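Local coordinates for protein putative methyltransferase (Emericella variicolor, PDB 7DMB) that binds S-adenosyl-L-homocysteine and probably transfers methyl groups as a trans-acting methyltransferase in calbistrin biosynthesis, at residues S27-V32 against H362-D367; K78-T83 against N152-V157; L308-L313 against A376-R381. One frame throughout, in Å; residues are numbered along the deposited sequence.

Contact 1 of 3, residues S27-V32 against H362-D367; sequences SNWQTV and HAVGLD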
loop_
_atom_site.group_PDB
_atom_site.type_symbol
_atom_site.label_atom_id
_atom_site.label_comp_id
_atom_site.label_asym_id
_atom_site.label_seq_id
_atom_site.Cartn_x
_atom_site.Cartn_y
_atom_site.Cartn_z
ATOM N N SER A 27 -12.228 17.432 6.930
ATOM C CA SER A 27 -12.918 17.771 8.175
ATOM C C SER A 27 -14.258 17.049 8.349
ATOM O O SER A 27 -14.769 16.981 9.474
ATOM C CB SER A 27 -13.109 19.297 8.278
ATOM O OG SER A 27 -13.694 19.856 7.102
ATOM N N ASN A 28 -14.830 16.479 7.298
ATOM C CA ASN A 28 -16.063 15.731 7.525
ATOM C C ASN A 28 -15.823 14.282 7.929
ATOM O O ASN A 28 -16.793 13.567 8.205
ATOM C CB ASN A 28 -16.954 15.772 6.284
ATOM C CG ASN A 28 -17.495 17.165 6.008
ATOM O OD1 ASN A 28 -17.273 17.713 4.934
ATOM N ND2 ASN A 28 -18.176 17.754 6.986
ATOM N N TRP A 29 -14.572 13.831 8.001
ATOM C CA TRP A 29 -14.267 12.423 8.231
ATOM C C TRP A 29 -13.406 12.242 9.466
ATOM O O TRP A 29 -12.476 11.426 9.494
ATOM C CB TRP A 29 -13.597 11.826 7.001
ATOM C CG TRP A 29 -14.397 12.053 5.756
ATOM C CD1 TRP A 29 -15.730 11.817 5.586
ATOM C CD2 TRP A 29 -13.916 12.570 4.502
ATOM N NE1 TRP A 29 -16.110 12.135 4.298
ATOM C CE2 TRP A 29 -15.015 12.599 3.611
ATOM C CE3 TRP A 29 -12.666 13.000 4.047
ATOM C CZ2 TRP A 29 -14.902 13.049 2.287
ATOM C CZ3 TRP A 29 -12.550 13.445 2.722
ATOM C CH2 TRP A 29 -13.673 13.468 1.865
ATOM N N GLN A 30 -13.718 12.994 10.515
ATOM C CA GLN A 30 -12.866 13.043 11.690
ATOM C C GLN A 30 -13.378 12.194 12.854
ATOM O O GLN A 30 -12.780 12.236 13.929
ATOM C CB GLN A 30 -12.686 14.494 12.134
ATOM C CG GLN A 30 -11.862 15.328 11.168
ATOM C CD GLN A 30 -10.479 14.745 10.947
ATOM O OE1 GLN A 30 -10.177 14.219 9.873
ATOM N NE2 GLN A 30 -9.639 14.810 11.976
ATOM N N THR A 31 -14.465 11.434 12.678
ATOM C CA THR A 31 -14.986 10.603 13.761
ATOM C C THR A 31 -15.432 9.239 13.243
ATOM O O THR A 31 -15.824 9.089 12.081
ATOM C CB THR A 31 -16.182 11.247 14.489
ATOM O OG1 THR A 31 -17.359 11.113 13.678
ATOM C CG2 THR A 31 -15.930 12.718 14.811
ATOM N N VAL A 32 -15.396 8.248 14.133
ATOM C CA VAL A 32 -15.836 6.886 13.839
ATOM C C VAL A 32 -17.045 6.579 14.710
ATOM O O VAL A 32 -16.975 6.716 15.937
ATOM C CB VAL A 32 -14.719 5.863 14.103
ATOM C CG1 VAL A 32 -15.278 4.438 14.076
ATOM C CG2 VAL A 32 -13.569 6.027 13.121
ATOM N N HIS A 362 -16.235 7.450 5.748
ATOM C CA HIS A 362 -16.709 7.611 7.116
ATOM C C HIS A 362 -15.677 8.352 7.955
ATOM O O HIS A 362 -15.975 9.390 8.545
ATOM C CB HIS A 362 -17.032 6.227 7.709
ATOM C CG HIS A 362 -17.659 6.262 9.064
ATOM N ND1 HIS A 362 -19.017 6.418 9.251
ATOM C CD2 HIS A 362 -17.123 6.111 10.297
ATOM C CE1 HIS A 362 -19.287 6.378 10.546
ATOM N NE2 HIS A 362 -18.154 6.200 11.202
ATOM N N ALA A 363 -14.449 7.839 7.998
ATOM C CA ALA A 363 -13.345 8.466 8.708
ATOM C C ALA A 363 -12.069 8.276 7.896
ATOM O O ALA A 363 -11.944 7.316 7.129
ATOM C CB ALA A 363 -13.169 7.877 10.114
ATOM N N VAL A 364 -11.137 9.220 8.028
ATOM C CA VAL A 364 -9.837 9.121 7.361
ATOM C C VAL A 364 -8.760 9.617 8.312
ATOM O O VAL A 364 -8.902 10.679 8.927
ATOM C CB VAL A 364 -9.752 9.905 6.036
ATOM C CG1 VAL A 364 -8.474 9.526 5.314
ATOM C CG2 VAL A 364 -10.909 9.608 5.157
ATOM N N GLY A 365 -7.685 8.847 8.427
ATOM C CA GLY A 365 -6.484 9.290 9.102
ATOM C C GLY A 365 -5.255 9.034 8.248
ATOM O O GLY A 365 -5.078 7.935 7.710
ATOM N N LEU A 366 -4.396 10.030 8.116
ATOM C CA LEU A 366 -3.203 9.874 7.305
ATOM C C LEU A 366 -2.061 9.337 8.164
ATOM O O LEU A 366 -2.044 9.491 9.384
ATOM C CB LEU A 366 -2.815 11.205 6.651
ATOM C CG LEU A 366 -3.904 11.922 5.843
ATOM C CD1 LEU A 366 -3.369 13.215 5.238
ATOM C CD2 LEU A 366 -4.514 11.031 4.751
ATOM N N ASP A 367 -1.111 8.684 7.513
ATOM C CA ASP A 367 0.032 8.123 8.218
ATOM C C ASP A 367 1.132 9.156 8.494
ATOM O O ASP A 367 2.228 8.783 8.931
ATOM C CB ASP A 367 0.581 6.928 7.433
ATOM C CG ASP A 367 1.291 7.323 6.137
ATOM O OD1 ASP A 367 1.369 8.534 5.776
ATOM O OD2 ASP A 367 1.781 6.378 5.471
HETATM O O HOH W 1 -16.839 11.661 10.382
#
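Trp-29 sets CG anti to its own carbonyl carbon (chi1 -53°), and Val-364 sets CG2 anti to its carbonyl carbon. The two side chains then run side by side, and Trp-29 CB meets Val-364 CG2 at 3.9 Å. Here the N-terminal segment meets strand 358-366, an outermost strand of the seven-stranded methyltransferase sheet, at a classic beta bulge. In that bulge both His-362 and Ala-363 face Leu-379 of the neighbouring strand. The indole also has the carbonyl O of His-362 at its edge, near the ring plane. The backbone of Trp-29 makes the one direct hydrogen bond: Val-364 N donates to Trp-29 O over 3.0 Å, in the carbonyl plane and on a lone pair. Ala-363 CA adds a CA-H...O contact to Trp-29 O at 3.2 Å. Further along, Val-32 CG2 packs on Ala-363 CB at 3.6 Å. The imidazole of His-362 brings its edge to Val-32 CA, and its NE2 is hydrogen-bonded to Asp-33 N, just beyond the segment. A water joins the two segments at the bulge. It lies 2.9 Å from Asn-28 O and 3.0 Å from His-362 O.

Contact 2 of 3, residues K78-T83 against N152-V157; sequences KSATCT and NVVDIV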
loop_
_atom_site.group_PDB
_atom_site.type_symbol
_atom_site.label_atom_id
_atom_site.label_comp_id
_atom_site.label_asym_id
_atom_site.label_seq_id
_atom_site.Cartn_x
_atom_site.Cartn_y
_atom_site.Cartn_z
ATOM N N LYS A 78 18.787 4.322 -21.543
ATOM C CA LYS A 78 18.753 4.803 -22.921
ATOM C C LYS A 78 19.436 3.833 -23.882
ATOM O O LYS A 78 18.974 3.641 -25.009
ATOM C CB LYS A 78 19.392 6.188 -22.998
ATOM C CG LYS A 78 18.613 7.276 -22.265
ATOM C CD LYS A 78 17.089 7.042 -22.290
ATOM C CE LYS A 78 16.462 7.458 -23.646
ATOM N NZ LYS A 78 14.969 7.451 -23.702
ATOM N N SER A 79 20.523 3.197 -23.460
ATOM C CA SER A 79 21.149 2.207 -24.327
ATOM C C SER A 79 20.458 0.844 -24.285
ATOM O O SER A 79 20.828 -0.044 -25.066
ATOM C CB SER A 79 22.631 2.046 -23.968
ATOM O OG SER A 79 22.831 2.108 -22.568
ATOM N N ALA A 80 19.466 0.656 -23.421
ATOM C CA ALA A 80 18.799 -0.633 -23.298
ATOM C C ALA A 80 17.655 -0.764 -24.300
ATOM O O ALA A 80 17.058 0.221 -24.752
ATOM C CB ALA A 80 18.263 -0.837 -21.878
ATOM N N THR A 81 17.342 -2.011 -24.630
ATOM C CA THR A 81 16.212 -2.339 -25.488
ATOM C C THR A 81 14.980 -2.538 -24.611
ATOM O O THR A 81 14.811 -3.588 -23.988
ATOM C CB THR A 81 16.505 -3.587 -26.311
ATOM O OG1 THR A 81 17.688 -3.375 -27.092
ATOM C CG2 THR A 81 15.331 -3.906 -27.229
ATOM N N CYS A 82 14.109 -1.528 -24.570
ATOM C CA CYS A 82 12.810 -1.655 -23.905
ATOM C C CYS A 82 11.910 -2.577 -24.716
ATOM O O CYS A 82 11.421 -2.200 -25.788
ATOM C CB CYS A 82 12.172 -0.278 -23.731
ATOM S SG CYS A 82 12.968 0.654 -22.425
ATOM N N THR A 83 11.676 -3.781 -24.196
ATOM C CA THR A 83 11.051 -4.845 -24.969
ATOM C C THR A 83 9.533 -4.837 -24.915
ATOM O O THR A 83 8.902 -5.561 -25.692
ATOM C CB THR A 83 11.548 -6.206 -24.492
ATOM O OG1 THR A 83 11.398 -6.281 -23.071
ATOM C CG2 THR A 83 12.998 -6.393 -24.876
ATOM N N ASN A 152 19.164 -3.777 -11.708
ATOM C CA ASN A 152 18.641 -4.815 -12.589
ATOM C C ASN A 152 17.862 -4.260 -13.772
ATOM O O ASN A 152 17.289 -5.042 -14.533
ATOM C CB ASN A 152 17.728 -5.774 -11.814
ATOM C CG ASN A 152 18.459 -6.559 -10.779
ATOM O OD1 ASN A 152 19.005 -7.629 -11.067
ATOM N ND2 ASN A 152 18.472 -6.045 -9.550
ATOM N N VAL A 153 17.818 -2.938 -13.940
ATOM C CA VAL A 153 16.825 -2.344 -14.832
ATOM C C VAL A 153 16.963 -2.883 -16.254
ATOM O O VAL A 153 15.959 -3.225 -16.897
ATOM C CB VAL A 153 16.910 -0.807 -14.775
ATOM C CG1 VAL A 153 18.280 -0.319 -15.183
ATOM C CG2 VAL A 153 15.812 -0.193 -15.628
ATOM N N VAL A 154 18.197 -3.023 -16.749
ATOM C CA VAL A 154 18.407 -3.513 -18.114
ATOM C C VAL A 154 17.918 -4.951 -18.256
ATOM O O VAL A 154 17.158 -5.267 -19.173
ATOM C CB VAL A 154 19.886 -3.380 -18.530
ATOM C CG1 VAL A 154 20.155 -4.190 -19.837
ATOM C CG2 VAL A 154 20.266 -1.893 -18.707
ATOM N N ASP A 155 18.343 -5.840 -17.356
ATOM C CA ASP A 155 17.804 -7.199 -17.359
ATOM C C ASP A 155 16.285 -7.201 -17.270
ATOM O O ASP A 155 15.638 -8.108 -17.797
ATOM C CB ASP A 155 18.370 -8.015 -16.197
ATOM C CG ASP A 155 19.775 -8.514 -16.460
ATOM O OD1 ASP A 155 20.294 -8.292 -17.567
ATOM O OD2 ASP A 155 20.363 -9.130 -15.547
ATOM N N ILE A 156 15.697 -6.204 -16.612
ATOM C CA ILE A 156 14.244 -6.187 -16.488
ATOM C C ILE A 156 13.599 -5.706 -17.787
ATOM O O ILE A 156 12.739 -6.394 -18.352
ATOM C CB ILE A 156 13.810 -5.346 -15.270
ATOM C CG1 ILE A 156 14.305 -5.992 -13.966
ATOM C CG2 ILE A 156 12.275 -5.163 -15.255
ATOM C CD1 ILE A 156 14.249 -5.085 -12.752
ATOM N N VAL A 157 14.023 -4.546 -18.311
ATOM C CA VAL A 157 13.368 -4.049 -19.528
ATOM C C VAL A 157 13.717 -4.894 -20.741
ATOM O O VAL A 157 13.005 -4.839 -21.751
ATOM C CB VAL A 157 13.700 -2.577 -19.845
ATOM C CG1 VAL A 157 13.356 -1.665 -18.672
ATOM C CG2 VAL A 157 15.162 -2.434 -20.280
#
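Ala-80 is the small bump of this contact. Its side chain points at helix 140-157 and settles between two valines one turn apart, with Ala-80 CB 3.9 Å from Val-154 CG2 and 3.8 Å from Val-157 CG2. Val-157 is the matching bump from the helix. It points toward segment 78-83, with CG2 between its backbone N and carbonyl carbon (chi1 -56°), which turns that methyl to the Ala-80 side. Val-157 CB lies 4.2 Å from Cys-82 SG, so the valine borders both Ala-80 and Cys-82. Phe-87 of helix 85-101 touches both Cys-82 and Val-157. Beyond the apolar patch, the backbone N of Thr-83 donates to Val-157 O over 3.0 Å. Thr-83 OG1 also lies by Val-157 O, but it is modelled closer than a usual hydrogen bond, so its detail is doubtful. Thr-81 N is held nearby by Glu-158 OE2. Val-157 is the last residue of its helix, and its carbonyl thus finds a donor outside the helix, the N of Thr-83. This is plain surface packing in a helical region, where the link between helices 56-79 and 85-101 covers the C-terminal end of helix 140-157.

Contact 3 of 3, residues L308-L313 against A376-R381; sequences LFNQEL and ANMLAR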
loop_
_atom_site.group_PDB
_atom_site.type_symbol
_atom_site.label_atom_id
_atom_site.label_comp_id
_atom_site.label_asym_id
_atom_site.label_seq_id
_atom_site.Cartn_x
_atom_site.Cartn_y
_atom_site.Cartn_z
ATOM N N LEU A 308 -15.827 -1.213 5.147
ATOM C CA LEU A 308 -14.560 -1.387 4.449
ATOM C C LEU A 308 -13.510 -0.522 5.138
ATOM O O LEU A 308 -13.710 0.687 5.305
ATOM C CB LEU A 308 -14.687 -0.997 2.976
ATOM C CG LEU A 308 -13.349 -0.770 2.259
ATOM C CD1 LEU A 308 -12.518 -2.057 2.202
ATOM C CD2 LEU A 308 -13.609 -0.214 0.880
ATOM N N PHE A 309 -12.409 -1.135 5.559
ATOM C CA PHE A 309 -11.239 -0.381 5.981
ATOM C C PHE A 309 -10.195 -0.520 4.887
ATOM O O PHE A 309 -9.717 -1.629 4.609
ATOM C CB PHE A 309 -10.692 -0.840 7.332
ATOM C CG PHE A 309 -9.358 -0.243 7.655
ATOM C CD1 PHE A 309 -9.242 1.100 7.959
ATOM C CD2 PHE A 309 -8.209 -1.005 7.590
ATOM C CE1 PHE A 309 -8.007 1.664 8.219
ATOM C CE2 PHE A 309 -6.987 -0.450 7.864
ATOM C CZ PHE A 309 -6.885 0.891 8.165
ATOM N N ASN A 310 -9.860 0.603 4.262
ATOM C CA ASN A 310 -9.077 0.633 3.029
ATOM C C ASN A 310 -7.844 1.511 3.246
ATOM O O ASN A 310 -7.957 2.730 3.419
ATOM C CB ASN A 310 -9.942 1.142 1.874
ATOM C CG ASN A 310 -9.268 1.020 0.513
ATOM O OD1 ASN A 310 -8.447 0.136 0.272
ATOM N ND2 ASN A 310 -9.634 1.915 -0.391
ATOM N N GLN A 311 -6.674 0.889 3.271
ATOM C CA GLN A 311 -5.409 1.600 3.407
ATOM C C GLN A 311 -4.813 1.759 2.015
ATOM O O GLN A 311 -4.541 0.755 1.342
ATOM C CB GLN A 311 -4.465 0.822 4.324
ATOM C CG GLN A 311 -3.218 1.568 4.807
ATOM C CD GLN A 311 -2.401 0.724 5.769
ATOM O OE1 GLN A 311 -1.886 -0.342 5.405
ATOM N NE2 GLN A 311 -2.295 1.185 7.015
ATOM N N GLU A 312 -4.604 3.005 1.578
ATOM C CA GLU A 312 -4.273 3.230 0.172
ATOM C C GLU A 312 -3.306 4.393 -0.023
ATOM O O GLU A 312 -3.547 5.510 0.440
ATOM C CB GLU A 312 -5.547 3.473 -0.646
ATOM C CG GLU A 312 -6.192 2.197 -1.203
ATOM C CD GLU A 312 -5.391 1.605 -2.362
ATOM O OE1 GLU A 312 -4.562 2.347 -2.964
ATOM O OE2 GLU A 312 -5.606 0.416 -2.691
ATOM N N LEU A 313 -2.235 4.129 -0.762
ATOM C CA LEU A 313 -1.260 5.166 -1.083
ATOM C C LEU A 313 -1.887 6.327 -1.849
ATOM O O LEU A 313 -2.693 6.136 -2.766
ATOM C CB LEU A 313 -0.131 4.569 -1.913
ATOM C CG LEU A 313 0.729 3.591 -1.131
ATOM C CD1 LEU A 313 1.581 2.792 -2.103
ATOM C CD2 LEU A 313 1.579 4.369 -0.138
ATOM N N ALA A 376 -3.331 6.822 3.050
ATOM C CA ALA A 376 -4.576 7.232 3.699
ATOM C C ALA A 376 -5.296 5.998 4.263
ATOM O O ALA A 376 -5.542 5.031 3.536
ATOM C CB ALA A 376 -5.487 7.982 2.723
ATOM N N ASN A 377 -5.622 6.038 5.559
ATOM C CA ASN A 377 -6.364 4.966 6.239
ATOM C C ASN A 377 -7.835 5.359 6.246
ATOM O O ASN A 377 -8.243 6.226 7.027
ATOM C CB ASN A 377 -5.860 4.745 7.669
ATOM C CG ASN A 377 -4.393 4.301 7.724
ATOM O OD1 ASN A 377 -4.066 3.131 7.473
ATOM N ND2 ASN A 377 -3.502 5.245 8.039
ATOM N N MET A 378 -8.630 4.720 5.385
ATOM C CA MET A 378 -10.011 5.124 5.125
ATOM C C MET A 378 -10.991 4.077 5.646
ATOM O O MET A 378 -10.834 2.878 5.379
ATOM C CB MET A 378 -10.238 5.339 3.630
ATOM C CG MET A 378 -9.430 6.475 3.037
ATOM S SD MET A 378 -9.438 6.479 1.237
ATOM C CE MET A 378 -8.163 5.277 0.882
ATOM N N LEU A 379 -12.013 4.532 6.360
ATOM C CA LEU A 379 -13.111 3.673 6.791
ATOM C C LEU A 379 -14.384 4.124 6.083
ATOM O O LEU A 379 -14.687 5.319 6.034
ATOM C CB LEU A 379 -13.276 3.715 8.315
ATOM C CG LEU A 379 -14.209 2.679 8.953
ATOM C CD1 LEU A 379 -13.778 1.239 8.644
ATOM C CD2 LEU A 379 -14.284 2.888 10.466
ATOM N N ALA A 380 -15.093 3.184 5.482
ATOM C CA ALA A 380 -16.315 3.489 4.756
ATOM C C ALA A 380 -17.376 2.489 5.176
ATOM O O ALA A 380 -17.069 1.313 5.395
ATOM C CB ALA A 380 -16.101 3.426 3.248
ATOM N N ARG A 381 -18.612 2.971 5.293
ATOM C CA ARG A 381 -19.756 2.188 5.739
ATOM C C ARG A 381 -20.678 1.883 4.567
ATOM O O ARG A 381 -20.859 2.706 3.664
ATOM C CB ARG A 381 -20.550 2.935 6.822
ATOM C CG ARG A 381 -21.551 2.088 7.568
ATOM C CD ARG A 381 -22.215 2.850 8.716
ATOM N NE ARG A 381 -22.248 1.994 9.903
ATOM C CZ ARG A 381 -23.349 1.575 10.518
ATOM N NH1 ARG A 381 -24.562 1.933 10.092
ATOM N NH2 ARG A 381 -23.220 0.789 11.566
#
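Met-378 lies beside Asn-310 on one face of an antiparallel strand pair, and its side chain can be followed across the neighbouring strand. Met-378 CB sits 3.5 Å from Asn-310 O, and CG is also near that oxygen. The chain is extended at chi2 and bends at chi3 (-82°), which turns CE back toward strand 306-313. Met-378 CE ends 3.5 Å from Glu-312 CB and 3.6 Å from Asn-310 O. Trp-349 of helix 346-355 also touches this methionine. Six backbone hydrogen bonds tie the strands through Leu-308 and Ala-380, Asn-310 and Met-378, and Glu-312 and Ala-376. On the other face Phe-309 and Asn-377 run side by side, their ring and amide planes only 1° apart. Phe-309 CE1 lies 3.8 Å from Asn-377 CB. Leu-379 CD1 reaches Phe-309 CB at 3.9 Å. Gln-311, extended beyond CG, donates from NE2 to Asn-377 OD1 over 2.7 Å, in the carbonyl plane. Gln-311 OE1 takes a hydrogen bond from Ser-282 OG, while Asn-377 ND2 turns to Gly-365 O and Ser-184 OG. Both buried amides are therefore bonded through N and O alike, which fixes which way each one is turned.

Contacts 1 and 3 meet in one sheet, through strands 358-366 and 375-382, and lie on the same side of the chain's centre, their centres 10 Å apart. The two strands are neighbours, and His-362 N and Ala-363 O both probably bond to the backbone of Leu-379. Contact 3 is the one near the ligand: the Gln-311 side chain is about 7 Å from the bound S-adenosyl-L-homocysteine and about 7 Å from Gly-211, which binds it. In contact 1 the N-terminal segment packs against the outermost strand of that sheet, 358-366, away from the ligand site. Contact 2 sits in a helical region across the chain's centre, its nearest atoms about 25 Å from contact 1 and about 18 Å from contact 3.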